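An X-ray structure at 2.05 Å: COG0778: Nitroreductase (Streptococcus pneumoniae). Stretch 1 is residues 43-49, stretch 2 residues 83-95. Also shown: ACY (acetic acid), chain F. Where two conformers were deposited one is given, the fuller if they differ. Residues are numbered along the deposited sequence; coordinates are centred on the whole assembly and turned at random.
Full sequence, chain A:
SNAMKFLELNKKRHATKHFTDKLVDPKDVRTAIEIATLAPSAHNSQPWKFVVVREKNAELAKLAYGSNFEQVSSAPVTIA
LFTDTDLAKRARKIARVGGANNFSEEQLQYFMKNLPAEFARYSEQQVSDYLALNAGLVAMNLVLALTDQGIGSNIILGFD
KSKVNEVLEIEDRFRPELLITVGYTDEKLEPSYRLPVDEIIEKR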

ATOM      1  N   HIS A  43     -13.831  -0.782   0.785  1.00 15.87           N
ATOM      2  CA  HIS A  43     -15.048  -1.360   1.424  1.00 16.32           C
ATOM      3  C   HIS A  43     -14.896  -1.645   2.911  1.00 15.99           C
ATOM      4  O   HIS A  43     -15.787  -2.276   3.526  1.00 15.40           O
ATOM      5  CB  HIS A  43     -15.445  -2.686   0.756  1.00 16.85           C
ATOM      6  CG  HIS A  43     -15.699  -2.562  -0.707  1.00 19.27           C
ATOM      7  ND1 HIS A  43     -14.837  -3.078  -1.653  1.00 18.54           N
ATOM      8  CD2 HIS A  43     -16.715  -1.978  -1.392  1.00 20.45           C
ATOM      9  CE1 HIS A  43     -15.311  -2.811  -2.860  1.00 20.80           C
ATOM     10  NE2 HIS A  43     -16.444  -2.144  -2.729  1.00 20.31           N
ATOM     11  N   ASN A  44     -13.756  -1.218   3.478  1.00 15.80           N
ATOM     12  CA  ASN A  44     -13.328  -1.653   4.798  1.00 15.22           C
ATOM     13  C   ASN A  44     -13.303  -3.178   4.851  1.00 14.52           C
ATOM     14  O   ASN A  44     -13.533  -3.760   5.887  1.00 15.00           O
ATOM     15  CB  ASN A  44     -14.215  -1.047   5.913  1.00 15.19           C
ATOM     16  CG  ASN A  44     -13.620  -1.202   7.297  1.00 16.71           C
ATOM     17  OD1 ASN A  44     -12.375  -1.237   7.492  1.00 16.49           O
ATOM     18  ND2 ASN A  44     -14.499  -1.257   8.293  1.00 17.40           N
ATOM     19  N   SER A  45     -12.952  -3.815   3.728  1.00 15.02           N
ATOM     20  CA  SER A  45     -12.889  -5.273   3.648  1.00 14.48           C
ATOM     21  C   SER A  45     -11.712  -5.898   4.409  1.00 14.16           C
ATOM     22  O   SER A  45     -11.748  -7.070   4.722  1.00 14.23           O
ATOM     23  CB  SER A  45     -12.846  -5.733   2.180  1.00 15.26           C
ATOM     24  OG  SER A  45     -11.613  -5.359   1.546  1.00 13.95           O
ATOM     25  N   GLN A  46     -10.668  -5.118   4.700  1.00 13.76           N
ATOM     26  CA  GLN A  46      -9.517  -5.582   5.504  1.00 13.25           C
ATOM     27  C   GLN A  46      -9.141  -7.050   5.209  1.00 13.37           C
ATOM     28  O   GLN A  46      -9.192  -7.910   6.085  1.00 14.40           O
ATOM     29  CB  GLN A  46      -9.738  -5.320   7.013  1.00 14.06           C
ATOM     30  CG  GLN A  46     -11.066  -5.764   7.585  1.00 15.05           C
ATOM     31  CD  GLN A  46     -11.447  -5.027   8.901  1.00 13.30           C
ATOM     32  OE1 GLN A  46     -10.770  -5.151   9.915  1.00 13.87           O
ATOM     33  NE2 GLN A  46     -12.545  -4.306   8.868  1.00 13.39           N
ATOM     34  N   PRO A  47      -8.776  -7.338   3.952  1.00 12.83           N
ATOM     35  CA  PRO A  47      -8.726  -8.714   3.491  1.00 13.27           C
ATOM     36  C   PRO A  47      -7.377  -9.366   3.738  1.00 14.00           C
ATOM     37  O   PRO A  47      -6.819  -9.966   2.822  1.00 16.67           O
ATOM     38  CB  PRO A  47      -8.994  -8.566   1.986  1.00 13.69           C
ATOM     39  CG  PRO A  47      -8.299  -7.247   1.623  1.00 13.85           C
ATOM     40  CD  PRO A  47      -8.483  -6.368   2.863  1.00 13.90           C
ATOM     41  N   TRP A  48      -6.863  -9.263   4.959  1.00 14.29           N
ATOM     42  CA  TRP A  48      -5.454  -9.554   5.249  1.00 14.18           C
ATOM     43  C   TRP A  48      -5.276 -10.515   6.399  1.00 13.78           C
ATOM     44  O   TRP A  48      -6.129 -10.618   7.311  1.00 13.88           O
ATOM     45  CB  TRP A  48      -4.651  -8.262   5.543  1.00 14.70           C
ATOM     46  CG  TRP A  48      -5.318  -7.213   6.394  1.00 14.78           C
ATOM     47  CD1 TRP A  48      -5.693  -7.317   7.727  1.00 15.70           C
ATOM     48  CD2 TRP A  48      -5.625  -5.870   6.001  1.00 12.54           C
ATOM     49  NE1 TRP A  48      -6.245  -6.124   8.161  1.00 17.34           N
ATOM     50  CE2 TRP A  48      -6.221  -5.224   7.121  1.00 14.23           C
ATOM     51  CE3 TRP A  48      -5.474  -5.153   4.810  1.00 11.87           C
ATOM     52  CZ2 TRP A  48      -6.623  -3.890   7.084  1.00 14.43           C
ATOM     53  CZ3 TRP A  48      -5.893  -3.836   4.771  1.00 14.23           C
ATOM     54  CH2 TRP A  48      -6.463  -3.217   5.893  1.00 13.90           C
ATOM     55  N   LYS A  49      -4.159 -11.222   6.347  1.00 13.23           N
ATOM     56  CA  LYS A  49      -3.806 -12.201   7.383  1.00 13.77           C
ATOM     57  C   LYS A  49      -2.298 -12.147   7.572  1.00 11.92           C
ATOM     58  O   LYS A  49      -1.544 -12.234   6.598  1.00 10.82           O
ATOM     59  CB  LYS A  49      -4.237 -13.629   7.009  1.00 13.46           C
ATOM     60  CG  LYS A  49      -3.849 -14.638   8.119  1.00 16.64           C
ATOM     61  CD  LYS A  49      -3.806 -16.113   7.664  1.00 14.90           C
ATOM     62  CE  LYS A  49      -5.226 -16.664   7.563  1.00 19.15           C
ATOM     63  NZ  LYS A  49      -5.892 -16.773   8.895  1.00 21.94           N
ATOM     64  N   THR A  83      -3.432 -12.394   1.670  1.00 12.81           N
ATOM     65  CA  THR A  83      -4.713 -11.757   1.459  1.00 13.72           C
ATOM     66  C   THR A  83      -5.749 -12.848   1.191  1.00 13.84           C
ATOM     67  O   THR A  83      -5.411 -13.932   0.699  1.00 12.92           O
ATOM     68  CB  THR A  83      -4.675 -10.788   0.283  1.00 14.63           C
ATOM     69  OG1 THR A  83      -4.101 -11.468  -0.836  1.00 16.87           O
ATOM     70  CG2 THR A  83      -3.800  -9.571   0.611  1.00 14.17           C
ATOM     71  N   ASP A  84      -7.000 -12.517   1.498  1.00 13.24           N
ATOM     72  CA  ASP A  84      -8.148 -13.405   1.388  1.00 12.69           C
ATOM     73  C   ASP A  84      -8.691 -13.435  -0.014  1.00 12.44           C
ATOM     74  O   ASP A  84      -9.338 -12.482  -0.449  1.00 13.12           O
ATOM     75  CB  ASP A  84      -9.263 -12.911   2.335  1.00 12.58           C
ATOM     76  CG  ASP A  84     -10.248 -14.016   2.735  1.00 14.00           C
ATOM     77  OD1 ASP A  84     -10.414 -14.997   1.965  1.00 14.11           O
ATOM     78  OD2 ASP A  84     -10.879 -13.871   3.815  1.00 14.93           O
ATOM     79  N   THR A  85      -8.479 -14.542  -0.717  1.00 12.17           N
ATOM     80  CA  THR A  85      -8.968 -14.639  -2.067  1.00 13.37           C
ATOM     81  C   THR A  85     -10.477 -14.885  -2.142  1.00 14.99           C
ATOM     82  O   THR A  85     -11.045 -14.763  -3.218  1.00 15.39           O
ATOM     83  CB  THR A  85      -8.258 -15.736  -2.878  1.00 13.43           C
ATOM     84  OG1 THR A  85      -8.598 -17.015  -2.314  1.00 12.96           O
ATOM     85  CG2 THR A  85      -6.700 -15.511  -2.846  1.00 12.21           C
ATOM     86  N   ASP A  86     -11.106 -15.242  -1.013  1.00 16.50           N
ATOM     87  CA  ASP A  86     -12.560 -15.413  -0.951  1.00 17.01           C
ATOM     88  C   ASP A  86     -13.166 -14.139  -0.363  1.00 16.84           C
ATOM     89  O   ASP A  86     -13.416 -14.018   0.858  1.00 15.29           O
ATOM     90  CB  ASP A  86     -12.961 -16.647  -0.116  1.00 17.70           C
ATOM     91  CG  ASP A  86     -14.418 -17.131  -0.433  1.00 20.36           C
ATOM     92  OD1 ASP A  86     -15.249 -16.299  -0.873  1.00 20.96           O
ATOM     93  OD2 ASP A  86     -14.723 -18.343  -0.267  1.00 22.99           O
ATOM     94  N   LEU A  87     -13.383 -13.184  -1.246  1.00 17.35           N
ATOM     95  CA  LEU A  87     -13.798 -11.866  -0.841  1.00 17.33           C
ATOM     96  C   LEU A  87     -15.226 -11.867  -0.279  1.00 17.92           C
ATOM     97  O   LEU A  87     -15.543 -11.065   0.609  1.00 17.91           O
ATOM     98  CB  LEU A  87     -13.634 -10.910  -2.018  1.00 17.24           C
ATOM     99  CG  LEU A  87     -12.218 -10.398  -2.364  1.00 17.74           C
ATOM    100  CD1 LEU A  87     -12.324  -9.496  -3.584  1.00 16.75           C
ATOM    101  CD2 LEU A  87     -11.604  -9.602  -1.184  1.00 16.26           C
ATOM    102  N   ALA A  88     -16.084 -12.759  -0.791  1.00 18.14           N
ATOM    103  CA  ALA A  88     -17.427 -12.975  -0.213  1.00 17.74           C
ATOM    104  C   ALA A  88     -17.310 -13.463   1.226  1.00 17.25           C
ATOM    105  O   ALA A  88     -17.926 -12.920   2.128  1.00 18.25           O
ATOM    106  CB  ALA A  88     -18.255 -13.990  -1.066  1.00 17.83           C
ATOM    107  N   LYS A  89     -16.529 -14.500   1.461  1.00 17.10           N
ATOM    108  CA  LYS A  89     -16.269 -14.939   2.833  1.00 16.74           C
ATOM    109  C   LYS A  89     -15.631 -13.867   3.735  1.00 15.64           C
ATOM    110  O   LYS A  89     -15.911 -13.840   4.919  1.00 13.68           O
ATOM    111  CB  LYS A  89     -15.416 -16.184   2.843  1.00 17.52           C
ATOM    112  CG  LYS A  89     -16.224 -17.456   2.468  1.00 20.89           C
ATOM    113  CD  LYS A  89     -15.425 -18.692   2.823  1.00 23.44           C
ATOM    114  CE  LYS A  89     -15.949 -19.925   2.077  1.00 27.30           C
ATOM    115  NZ  LYS A  89     -17.037 -20.548   2.857  1.00 29.25           N
ATOM    116  N   ARG A  90     -14.784 -13.003   3.164  1.00 15.67           N
ATOM    117  CA  ARG A  90     -14.139 -11.912   3.913  1.00 15.99           C
ATOM    118  C   ARG A  90     -15.182 -10.893   4.372  1.00 17.21           C
ATOM    119  O   ARG A  90     -15.161 -10.481   5.542  1.00 18.38           O
ATOM    120  CB  ARG A  90     -13.008 -11.264   3.083  1.00 16.57           C
ATOM    121  CG  ARG A  90     -12.409  -9.937   3.645  1.00 16.00           C
ATOM    122  CD  ARG A  90     -11.795 -10.047   5.069  1.00 14.44           C
ATOM    123  NE  ARG A  90     -11.040 -11.271   5.304  1.00 14.50           N
ATOM    124  CZ  ARG A  90     -10.092 -11.473   6.232  1.00 14.46           C
ATOM    125  NH1 ARG A  90      -9.653 -10.503   7.058  1.00 12.84           N
ATOM    126  NH2 ARG A  90      -9.554 -12.689   6.312  1.00 14.78           N
ATOM    127  N   ALA A  91     -16.095 -10.491   3.475  1.00 17.03           N
ATOM    128  CA  ALA A  91     -17.182  -9.580   3.853  1.00 17.44           C
ATOM    129  C   ALA A  91     -18.027 -10.192   4.959  1.00 17.68           C
ATOM    130  O   ALA A  91     -18.392  -9.511   5.921  1.00 17.90           O
ATOM    131  CB  ALA A  91     -18.071  -9.237   2.655  1.00 16.28           C
ATOM    132  N   ARG A  92     -18.328 -11.480   4.825  0.50 17.72           N
ATOM    133  CA  ARG A  92     -19.211 -12.150   5.770  0.50 18.20           C
ATOM    134  C   ARG A  92     -18.536 -12.271   7.130  0.50 18.20           C
ATOM    135  O   ARG A  92     -19.190 -12.111   8.168  0.50 18.31           O
ATOM    136  CB  ARG A  92     -19.636 -13.515   5.237  0.50 18.14           C
ATOM    137  CG  ARG A  92     -20.747 -13.437   4.207  0.50 19.19           C
ATOM    138  CD  ARG A  92     -21.159 -14.824   3.756  0.50 22.31           C
ATOM    139  NE  ARG A  92     -22.588 -14.892   3.454  0.50 25.24           N
ATOM    140  CZ  ARG A  92     -23.462 -15.678   4.083  0.50 27.09           C
ATOM    141  NH1 ARG A  92     -23.061 -16.480   5.074  0.50 26.80           N
ATOM    142  NH2 ARG A  92     -24.746 -15.658   3.721  0.50 27.40           N
ATOM    143  N   LYS A  93     -17.229 -12.552   7.107  1.00 17.63           N
ATOM    144  CA  LYS A  93     -16.386 -12.572   8.310  1.00 17.66           C
ATOM    145  C   LYS A  93     -16.469 -11.254   9.088  1.00 16.23           C
ATOM    146  O   LYS A  93     -16.651 -11.258  10.286  1.00 17.21           O
ATOM    147  CB  LYS A  93     -14.923 -12.834   7.926  1.00 17.92           C
ATOM    148  CG  LYS A  93     -13.990 -13.100   9.134  1.00 19.48           C
ATOM    149  CD  LYS A  93     -12.504 -13.121   8.699  1.00 18.16           C
ATOM    150  CE  LYS A  93     -11.571 -13.315   9.902  1.00 22.05           C
ATOM    151  NZ  LYS A  93     -11.580 -14.733  10.397  1.00 24.45           N
ATOM    152  N   ILE A  94     -16.372 -10.126   8.403  1.00 15.85           N
ATOM    153  CA  ILE A  94     -16.461  -8.837   9.069  1.00 16.22           C
ATOM    154  C   ILE A  94     -17.840  -8.711   9.772  1.00 16.93           C
ATOM    155  O   ILE A  94     -17.913  -8.378  10.962  1.00 17.54           O
ATOM    156  CB  ILE A  94     -16.134  -7.709   8.069  1.00 16.90           C
ATOM    157  CG1 ILE A  94     -14.590  -7.702   7.850  1.00 17.46           C
ATOM    158  CG2 ILE A  94     -16.628  -6.363   8.578  1.00 16.02           C
ATOM    159  CD1 ILE A  94     -14.203  -7.523   6.496  1.00 21.66           C
ATOM    160  N   ALA A  95     -18.910  -9.049   9.063  1.00 16.86           N
ATOM    161  CA  ALA A  95     -20.255  -9.035   9.663  1.00 18.44           C
ATOM    162  C   ALA A  95     -20.358  -9.995  10.858  1.00 18.97           C
ATOM    163  O   ALA A  95     -20.917  -9.653  11.912  1.00 19.98           O
ATOM    164  CB  ALA A  95     -21.307  -9.356   8.597  1.00 18.12           C
TER
HETATM  165  C   ACY F 805      -9.582 -17.172   8.774  1.00 30.90           C
HETATM  166  O   ACY F 805      -8.540 -17.859   8.791  1.00 30.56           O
HETATM  167  OXT ACY F 805      -9.593 -15.930   8.914  1.00 31.00           O
HETATM  168  CH3 ACY F 805     -10.885 -17.888   8.564  1.00 30.92           C
HETATM  169  O   HOH W   1      -7.598 -12.742   8.022  1.00 12.86           O

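The first stretch lies against the strand end and helix of the second, and the two together bury about 415 Å². Trp-48, opening its strand, pairs with Thr-83 in antiparallel, non-hydrogen-bonded register, with both side chains on the same face of the sheet. Just beyond, Asp-84 N donates to Pro-47 O over 2.9 Å, and Thr-83 CA lies 3.1 Å from Pro-47 O in a CA-H...O contact. Proline has no amide hydrogen to give, but its carbonyl remains a good acceptor, and here it serves both neighbours.

Arg-90 is the centre of the interface. Its CA-to-CB bond points toward the first stretch, and chi1 is t, but chi2 and chi3 are both p, so the chain is folded rather than extended. The bend brings the guanidinium back to Asp-84 in its own stretch: Arg-90 NE and Arg-90 NH2 donate to Asp-84 OD2 at 3.0 and 3.1 Å, both as part of a salt bridge. Asp-84, with chi1 t, also accepts at OD1 from Asp-86 N (3.1 Å), so its carboxylate ties the turn and the arginine together. Asp-86 in turn caps the helix, its OD1 accepting from Lys-89 N at 3.2 Å.

Held in this way, the guanidinium reaches the backbone of the first stretch. Arg-90 NH1 makes a weak hydrogen bond to Gln-46 O (2.8 Å), while water 1 accepts from Arg-90 NH2 (2.6 Å) and donates to Trp-48 O (2.7 Å). Pro-47 CA and Trp-48 N lie over one face of the guanidinium. Arginine suits this place because its planar head has enough donors to serve the Asp-84 carboxylate, the Gln-46 carbonyl and a water at once, while its methylenes pack against Pro-47, with Arg-90 CG 4.0 Å from Pro-47 CB.

Pro-47 has the largest area covered, and its buried ring carbon CB packs on Leu-87 and the aliphatic part of Arg-90. Leu-87 (chi1 m, chi2 t) sets out sideways, yet its end comes nearer, placing Leu-87 CD2 4.2 Å from Pro-47 CB. One helical turn after Arg-90, Ile-94 points toward the first stretch; its chi2 of 138° lies between wells, and Ile-94 CD1 sits 3.1 Å from Ser-45 O and 3.8 Å from Gln-46 CG. Gln-46 can offer methylenes to that apolar contact while its amide bonds elsewhere: chi1 p and chi2 t let Gln-46 NE2 donate to Asn-44 O (3.2 Å).

At the periphery, an acetic acid molecule, probably from the crystallisation liquor, links the stretches by accepting from Lys-49 NZ at O (2.9 Å) and from Lys-93 NZ at OXT (2.8 Å).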